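Local coordinates for protein BtGH115A (Bacteroides thetaiotaomicron, PDB 5BY3) that acts as a family GH115 4-O-methyl-alpha-glucuronidase specific for decorated arabinogalactans, probably removing glucuronic acid groups by hydrolysis, at residues A479-S484 with S537-K542; L483-E488 with Y561-A566; A493-P498 with N527-A532. All coordinates share one frame; numbering follows the deposited sequence.

Contact 1 of 3, residues A479-S484 with S537-K542; sequences AKTILS and SETVEK
The methyl group of Thr539 meets both Thr481 and Ile482 of the facing helix, and the contact is made almost wholly by van der Waals packing. Thr539 CG2 lies 3.7 Å from Thr481 OG1 as the two short side chains slide past each other in opposite directions. The same methyl, Thr539 CG2, comes within 4.2 Å of Ile482 CD1. It reaches this place because CG2 stands anti to the backbone N, which leaves the hydroxyl on the other branch, beside that N. There, Thr539 OG1 is hydrogen-bonded to the carbonyl of Glu535, one turn earlier in its own helix, so the residue offers its apolar branch to the partner.

Ile482 supplies the second apolar touch. Its CB leaves the helix flank, but the CG1 branch swings across, with Ile482 CD1 4.3 Å from Val540 CG2. A chi2 of -34°, away from a staggered value, brings the end methyl to both Thr539 and Val540. Helix 552-580 closes this inner side, with Val559 touching both Ile482 and Val540. Tyr555 of that helix also packs on Ile482, and its hydroxyl is hydrogen-bonded to the Val540 carbonyl.

No hydrogen bond links the two segments. Their axes approach to 10.0 Å and run antiparallel at 159°. The threonines occupy the partly exposed margin, while Ile482 and Val540 are buried. This is the association of neighbouring antiparallel helices in an alpha-helical bundle.

Contact 2 of 3, residues L483-E488 with Y561-A566; sequences LSVMQE and YPVQAA
Val563 sends one methyl, CG2, into the corner formed by Val485 and Met486, and these apolar touches carry the contact. Val563 CG2 lies 3.8 Å from Val485 CG1, the two valine side chains crossing at about a right angle. Val563 CG2 is also 3.9 Å from the selenium atom SE of Met486, which was modelled as selenomethionine. The two valines present different branches: in Val485 the touching CG1 is anti to the backbone N (chi1 163°), whereas Val563 uses CG2, the branch beside its N.

Met486 arrives from the flank of its helix. Its chain bends at chi2 (-33°) and again at chi3, and these turns bring SE round to the valine while directing CE to the Pro562 ring. That approach is looser, 4.7 Å from Met486 CE to Pro562 CG. His489, one turn after Val485, continues the surface against Pro562, Val563 and Ala566, and Leu536 of helix 523-543 covers Val563 from another direction.

Backbone and polar features lie at the borders. Pro562 has no N-H to give to the preceding turn, and helix 552-580 is kinked there; beyond the kink Ala566 N is bonded to Pro562 O at 3.0 Å. Gln564, turned from the hydrophobic seam, gives its NE2 to Glu541 and Ser537 of helix 523-543.

All three touching residues are buried, and no hydrogen bond passes between the segments. Apolar residues from two helices, sealed by a third, form the hydrophobic core characteristic of an alpha-helical bundle.

Contact 3 of 3, residues A493-P498 with N527-A532; sequences AHIRKP and NERLNA
Arg529 lays one face of its guanidinium over CB of Arg496, with Arg529 NH2 4.1 Å from Arg496 CB. Its other terminal nitrogen, Arg529 NH1, meets Ile495 obliquely, 3.6 Å from the Ile495 CG2 methyl. The arginine reaches across from helix 523-543 as a straight arm: CG is anti to the backbone N (chi1 -173°) and the chain stays extended as far as NE. This reach explains how the segments interact although their closest CA atoms, those of Ile495 and Arg529, are 10.4 Å apart.

One hydrogen bond spans the contact, from Arg529 NH2 to Arg496 O at 3.0 Å; with an N-H...O angle of only 122° it is weak. The group is more firmly placed by further partners, since NH1 donates to the carbonyl of Leu492 and NE to the side chain of Asn570 on helix 552-580. With an alanine in place of Arg529, the carbonyls of Leu492 and Arg496 and the side-chain oxygen of Asn570 would probably each lose a donor, with a gap opening beside Ile495.

Arg496 turns its own charged end elsewhere. A bend at chi2 (96°) leads it off, so that Arg496 CZ lies 9.1 Å from Arg529 CZ. Its NE bonds to Phe500 O.

Within segment 527-532, Asn531 ND2 folds back to Asn527 O at 3.2 Å, reaching it from the face opposite to Asn531 N.

Arg496 is where the chain leaves helical geometry. A buried guanidinium bonded to Leu492 O in the last turn of a helix, and weakly to Arg496 O just beyond it, is likely to suit the partial negative charge there, and the arrangement is that of an arginine tying a helix terminus to neighbouring bundle helices.

In the fold
All three contacts use helix 476-495, met first near its start by contact 1, then by contact 2, and at its C-terminal end by contact 3. Helices 523-543 and 552-580, consecutive in the chain, supply the partners: the former in contacts 1 and 3, the latter in contact 2. The centres of contact 1 and contact 2 lie about 8 Å apart, those of contact 2 and contact 3 about 11 Å, and those of contact 1 and contact 3 about 17 Å. Contact 3 is nested inside the loops closed by the other two. Contacts 1 and 2 meet directly through Val485, and Ala566 packs on Pro498 between 2 and 3. Together they knit three helices into a bundle following the eight-stranded parallel barrel.

Contact 1 of 3, residues A479-S484 with S537-K542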
# COMPACT_ATOMS: atom_id res chain seq x y z
N ALA A 479 -12.41 -9.60 17.93
CA ALA A 479 -12.29 -9.90 16.52
C ALA A 479 -13.45 -10.74 15.98
O ALA A 479 -13.64 -10.84 14.77
CB ALA A 479 -10.98 -10.61 16.26
N LYS A 480 -14.21 -11.34 16.88
CA LYS A 480 -15.36 -12.13 16.50
C LYS A 480 -16.47 -11.19 16.08
O LYS A 480 -17.27 -11.50 15.19
CB LYS A 480 -15.82 -13.01 17.68
CG LYS A 480 -16.48 -14.34 17.30
CD LYS A 480 -17.12 -14.95 18.55
CE LYS A 480 -18.44 -15.66 18.28
NZ LYS A 480 -18.34 -17.14 18.49
N THR A 481 -16.52 -10.03 16.72
CA THR A 481 -17.56 -9.09 16.38
C THR A 481 -17.03 -8.15 15.27
O THR A 481 -17.78 -7.73 14.37
CB THR A 481 -18.16 -8.37 17.63
OG1 THR A 481 -17.79 -6.99 17.66
CG2 THR A 481 -17.74 -9.04 19.00
N ILE A 482 -15.73 -7.88 15.29
CA ILE A 482 -15.13 -6.81 14.50
C ILE A 482 -14.77 -7.18 13.05
O ILE A 482 -14.77 -6.31 12.19
CB ILE A 482 -13.96 -6.16 15.30
CG1 ILE A 482 -14.50 -5.30 16.45
CG2 ILE A 482 -13.03 -5.33 14.43
CD1 ILE A 482 -15.81 -4.58 16.20
N LEU A 483 -14.47 -8.45 12.79
CA LEU A 483 -14.09 -8.92 11.45
C LEU A 483 -15.06 -8.48 10.38
O LEU A 483 -14.64 -7.99 9.34
CB LEU A 483 -13.85 -10.46 11.40
CG LEU A 483 -13.78 -11.19 10.03
CD1 LEU A 483 -12.67 -10.70 9.11
CD2 LEU A 483 -13.61 -12.66 10.25
N SER A 484 -16.35 -8.70 10.61
CA SER A 484 -17.38 -8.33 9.64
C SER A 484 -17.52 -6.81 9.52
O SER A 484 -17.83 -6.31 8.46
CB SER A 484 -18.74 -8.97 9.98
OG SER A 484 -19.33 -8.34 11.10
N SER A 537 -20.93 1.75 13.39
CA SER A 537 -20.61 2.57 14.55
C SER A 537 -21.09 1.96 15.87
O SER A 537 -20.37 2.01 16.86
CB SER A 537 -21.17 3.97 14.38
OG SER A 537 -20.48 4.87 15.23
N GLU A 538 -22.31 1.41 15.86
CA GLU A 538 -22.93 0.79 17.03
C GLU A 538 -22.15 -0.45 17.48
O GLU A 538 -21.86 -0.57 18.67
CB GLU A 538 -24.40 0.43 16.79
CG GLU A 538 -25.43 1.55 16.89
CD GLU A 538 -26.88 1.04 16.71
OE1 GLU A 538 -27.17 0.38 15.67
OE2 GLU A 538 -27.73 1.29 17.60
N THR A 539 -21.83 -1.37 16.55
CA THR A 539 -20.97 -2.52 16.84
C THR A 539 -19.63 -2.14 17.47
O THR A 539 -19.21 -2.72 18.46
CB THR A 539 -20.74 -3.34 15.58
OG1 THR A 539 -22.01 -3.67 15.06
CG2 THR A 539 -20.00 -4.69 15.85
N VAL A 540 -18.99 -1.13 16.92
CA VAL A 540 -17.68 -0.66 17.35
C VAL A 540 -17.72 -0.05 18.76
O VAL A 540 -16.77 -0.23 19.56
CB VAL A 540 -17.17 0.34 16.27
CG1 VAL A 540 -16.30 1.45 16.82
CG2 VAL A 540 -16.51 -0.43 15.13
N GLU A 541 -18.81 0.64 19.06
CA GLU A 541 -19.07 1.24 20.38
C GLU A 541 -19.28 0.16 21.44
O GLU A 541 -18.67 0.22 22.52
CB GLU A 541 -20.29 2.17 20.32
CG GLU A 541 -20.33 3.24 21.41
CD GLU A 541 -19.24 4.29 21.28
OE1 GLU A 541 -18.90 4.68 20.15
OE2 GLU A 541 -18.72 4.74 22.32
N LYS A 542 -20.11 -0.83 21.11
CA LYS A 542 -20.41 -1.93 22.03
C LYS A 542 -19.20 -2.79 22.32
O LYS A 542 -18.97 -3.13 23.47
CB LYS A 542 -21.59 -2.80 21.56
CG LYS A 542 -22.95 -2.09 21.49
CD LYS A 542 -24.10 -3.11 21.43
CE LYS A 542 -24.97 -3.01 20.18
NZ LYS A 542 -26.17 -2.15 20.33

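Contact 2 of 3, residues L483-E488 with Y561-A566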
# COMPACT_ATOMS: atom_id res chain seq x y z
N LEU A 483 -14.47 -8.45 12.79
CA LEU A 483 -14.09 -8.92 11.45
C LEU A 483 -15.06 -8.48 10.38
O LEU A 483 -14.64 -7.99 9.34
CB LEU A 483 -13.85 -10.46 11.40
CG LEU A 483 -13.78 -11.19 10.03
CD1 LEU A 483 -12.67 -10.70 9.11
CD2 LEU A 483 -13.61 -12.66 10.25
N SER A 484 -16.35 -8.70 10.61
CA SER A 484 -17.38 -8.33 9.64
C SER A 484 -17.52 -6.81 9.52
O SER A 484 -17.83 -6.31 8.46
CB SER A 484 -18.74 -8.97 9.98
OG SER A 484 -19.33 -8.34 11.10
N VAL A 485 -17.29 -6.10 10.62
CA VAL A 485 -17.24 -4.63 10.59
C VAL A 485 -16.14 -4.05 9.68
O VAL A 485 -16.41 -3.15 8.86
CB VAL A 485 -17.15 -4.06 12.00
CG1 VAL A 485 -16.69 -2.63 11.99
CG2 VAL A 485 -18.51 -4.20 12.68
N MSE A 486 -14.92 -4.59 9.81
CA MSE A 486 -13.79 -4.18 8.95
C MSE A 486 -14.11 -4.51 7.52
O MSE A 486 -13.93 -3.69 6.62
CB MSE A 486 -12.49 -4.81 9.45
CG MSE A 486 -11.96 -4.24 10.79
SE MSE A 486 -12.31 -2.32 11.13
CE MSE A 486 -10.78 -1.51 10.23
N GLN A 487 -14.63 -5.71 7.29
CA GLN A 487 -15.04 -6.11 5.96
C GLN A 487 -16.04 -5.11 5.36
O GLN A 487 -15.92 -4.72 4.20
CB GLN A 487 -15.64 -7.50 5.99
CG GLN A 487 -14.61 -8.61 6.19
CD GLN A 487 -15.27 -9.97 6.39
OE1 GLN A 487 -16.33 -10.08 7.01
NE2 GLN A 487 -14.63 -11.01 5.87
N GLU A 488 -17.01 -4.68 6.17
CA GLU A 488 -18.04 -3.82 5.65
C GLU A 488 -17.52 -2.43 5.42
O GLU A 488 -17.96 -1.80 4.48
CB GLU A 488 -19.27 -3.80 6.55
CG GLU A 488 -20.18 -4.99 6.31
CD GLU A 488 -20.78 -4.98 4.92
OE1 GLU A 488 -21.57 -4.01 4.69
OE2 GLU A 488 -20.46 -5.93 4.10
N TYR A 561 -11.43 4.79 15.50
CA TYR A 561 -11.26 6.02 14.69
C TYR A 561 -11.64 5.84 13.22
O TYR A 561 -12.44 6.64 12.76
CB TYR A 561 -9.87 6.68 14.83
CG TYR A 561 -9.79 8.05 14.12
CD1 TYR A 561 -10.27 9.22 14.75
CD2 TYR A 561 -9.29 8.16 12.82
CE1 TYR A 561 -10.23 10.45 14.11
CE2 TYR A 561 -9.25 9.37 12.19
CZ TYR A 561 -9.72 10.52 12.83
OH TYR A 561 -9.69 11.73 12.18
N PRO A 562 -11.09 4.81 12.48
CA PRO A 562 -11.48 4.76 11.05
C PRO A 562 -12.93 4.43 10.77
O PRO A 562 -13.54 5.06 9.92
CB PRO A 562 -10.54 3.71 10.42
CG PRO A 562 -9.98 2.93 11.56
CD PRO A 562 -10.06 3.80 12.80
N VAL A 563 -13.51 3.47 11.48
CA VAL A 563 -14.95 3.17 11.27
C VAL A 563 -15.85 4.36 11.63
O VAL A 563 -16.78 4.69 10.87
CB VAL A 563 -15.46 1.85 11.95
CG1 VAL A 563 -16.99 1.76 11.91
CG2 VAL A 563 -14.90 0.62 11.25
N GLN A 564 -15.58 5.02 12.76
CA GLN A 564 -16.47 6.09 13.18
C GLN A 564 -16.18 7.38 12.44
O GLN A 564 -17.09 8.17 12.17
CB GLN A 564 -16.45 6.26 14.70
CG GLN A 564 -17.09 5.09 15.47
CD GLN A 564 -17.32 5.39 16.96
OE1 GLN A 564 -16.52 6.04 17.64
NE2 GLN A 564 -18.43 4.90 17.47
N ALA A 565 -14.92 7.57 12.06
CA ALA A 565 -14.54 8.71 11.18
C ALA A 565 -15.28 8.62 9.87
O ALA A 565 -15.97 9.54 9.45
CB ALA A 565 -13.05 8.75 10.96
N ALA A 566 -15.19 7.44 9.26
CA ALA A 566 -15.88 7.16 8.02
C ALA A 566 -17.40 7.33 8.10
O ALA A 566 -18.02 7.88 7.17
CB ALA A 566 -15.50 5.76 7.55

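Contact 3 of 3, residues A493-P498 with N527-A532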
# COMPACT_ATOMS: atom_id res chain seq x y z
N ALA A 493 -16.22 1.79 1.56
CA ALA A 493 -15.17 2.72 1.13
C ALA A 493 -14.78 2.49 -0.34
O ALA A 493 -14.52 3.44 -1.05
CB ALA A 493 -13.96 2.63 2.02
N HIS A 494 -14.81 1.23 -0.79
CA HIS A 494 -14.55 0.86 -2.19
C HIS A 494 -15.61 1.50 -3.07
O HIS A 494 -15.33 2.00 -4.16
CB HIS A 494 -14.59 -0.67 -2.29
CG HIS A 494 -14.24 -1.24 -3.63
ND1 HIS A 494 -12.94 -1.44 -4.04
CD2 HIS A 494 -15.03 -1.74 -4.62
CE1 HIS A 494 -12.94 -2.01 -5.25
NE2 HIS A 494 -14.20 -2.21 -5.62
N ILE A 495 -16.84 1.52 -2.58
CA ILE A 495 -17.95 2.11 -3.29
C ILE A 495 -17.74 3.62 -3.43
O ILE A 495 -17.97 4.20 -4.47
CB ILE A 495 -19.27 1.72 -2.58
CG1 ILE A 495 -19.52 0.22 -2.87
CG2 ILE A 495 -20.45 2.58 -3.04
CD1 ILE A 495 -20.68 -0.44 -2.15
N ARG A 496 -17.26 4.23 -2.36
CA ARG A 496 -16.93 5.62 -2.37
C ARG A 496 -16.20 5.88 -1.07
O ARG A 496 -16.75 5.68 0.01
CB ARG A 496 -18.17 6.47 -2.46
CG ARG A 496 -17.85 7.88 -2.91
CD ARG A 496 -18.06 8.02 -4.40
NE ARG A 496 -17.67 9.36 -4.84
CZ ARG A 496 -17.67 9.79 -6.10
NH1 ARG A 496 -18.04 8.96 -7.08
NH2 ARG A 496 -17.27 11.03 -6.37
N LYS A 497 -14.94 6.25 -1.20
CA LYS A 497 -14.09 6.63 -0.09
C LYS A 497 -14.67 7.83 0.67
O LYS A 497 -15.38 8.66 0.08
CB LYS A 497 -12.71 6.99 -0.63
CG LYS A 497 -11.91 5.79 -1.10
CD LYS A 497 -10.45 6.11 -1.42
CE LYS A 497 -9.50 4.93 -1.12
NZ LYS A 497 -9.56 3.75 -2.04
N PRO A 498 -14.38 7.93 1.97
CA PRO A 498 -14.77 9.14 2.72
C PRO A 498 -14.44 10.45 2.02
O PRO A 498 -15.32 11.29 1.88
CB PRO A 498 -13.98 9.01 4.00
CG PRO A 498 -14.00 7.53 4.23
CD PRO A 498 -13.82 6.91 2.88
N ASN A 527 -30.29 6.31 2.41
CA ASN A 527 -30.79 5.75 3.69
C ASN A 527 -30.19 4.40 4.00
O ASN A 527 -29.73 4.18 5.12
CB ASN A 527 -32.31 5.67 3.69
CG ASN A 527 -32.95 7.03 3.79
OD1 ASN A 527 -32.33 7.95 4.30
ND2 ASN A 527 -34.16 7.17 3.30
N GLU A 528 -30.20 3.52 3.00
CA GLU A 528 -29.60 2.20 3.10
C GLU A 528 -28.12 2.32 3.52
O GLU A 528 -27.69 1.67 4.47
CB GLU A 528 -29.83 1.43 1.79
CG GLU A 528 -29.42 -0.03 1.78
CD GLU A 528 -29.96 -0.79 0.57
OE1 GLU A 528 -30.76 -0.22 -0.21
OE2 GLU A 528 -29.59 -1.98 0.40
N ARG A 529 -27.37 3.22 2.88
CA ARG A 529 -25.95 3.43 3.19
C ARG A 529 -25.81 4.06 4.59
O ARG A 529 -25.00 3.60 5.41
CB ARG A 529 -25.25 4.29 2.09
CG ARG A 529 -23.72 4.46 2.20
CD ARG A 529 -23.09 5.34 1.11
NE ARG A 529 -21.67 5.69 1.36
CZ ARG A 529 -20.61 4.93 1.02
NH1 ARG A 529 -20.76 3.76 0.36
NH2 ARG A 529 -19.38 5.35 1.33
N LEU A 530 -26.59 5.10 4.87
CA LEU A 530 -26.60 5.73 6.22
C LEU A 530 -26.78 4.76 7.38
O LEU A 530 -26.11 4.93 8.41
CB LEU A 530 -27.64 6.86 6.33
CG LEU A 530 -27.07 8.15 5.75
CD1 LEU A 530 -28.08 9.29 5.71
CD2 LEU A 530 -25.80 8.51 6.51
N ASN A 531 -27.63 3.74 7.18
CA ASN A 531 -27.92 2.72 8.18
C ASN A 531 -26.89 1.65 8.34
O ASN A 531 -26.62 1.24 9.49
CB ASN A 531 -29.29 2.07 7.95
CG ASN A 531 -30.39 2.83 8.67
OD1 ASN A 531 -30.70 2.55 9.84
ND2 ASN A 531 -30.95 3.83 8.01
N ALA A 532 -26.32 1.19 7.21
CA ALA A 532 -25.22 0.24 7.24
C ALA A 532 -24.09 0.85 8.07
O ALA A 532 -23.56 0.18 8.95
CB ALA A 532 -24.75 -0.14 5.82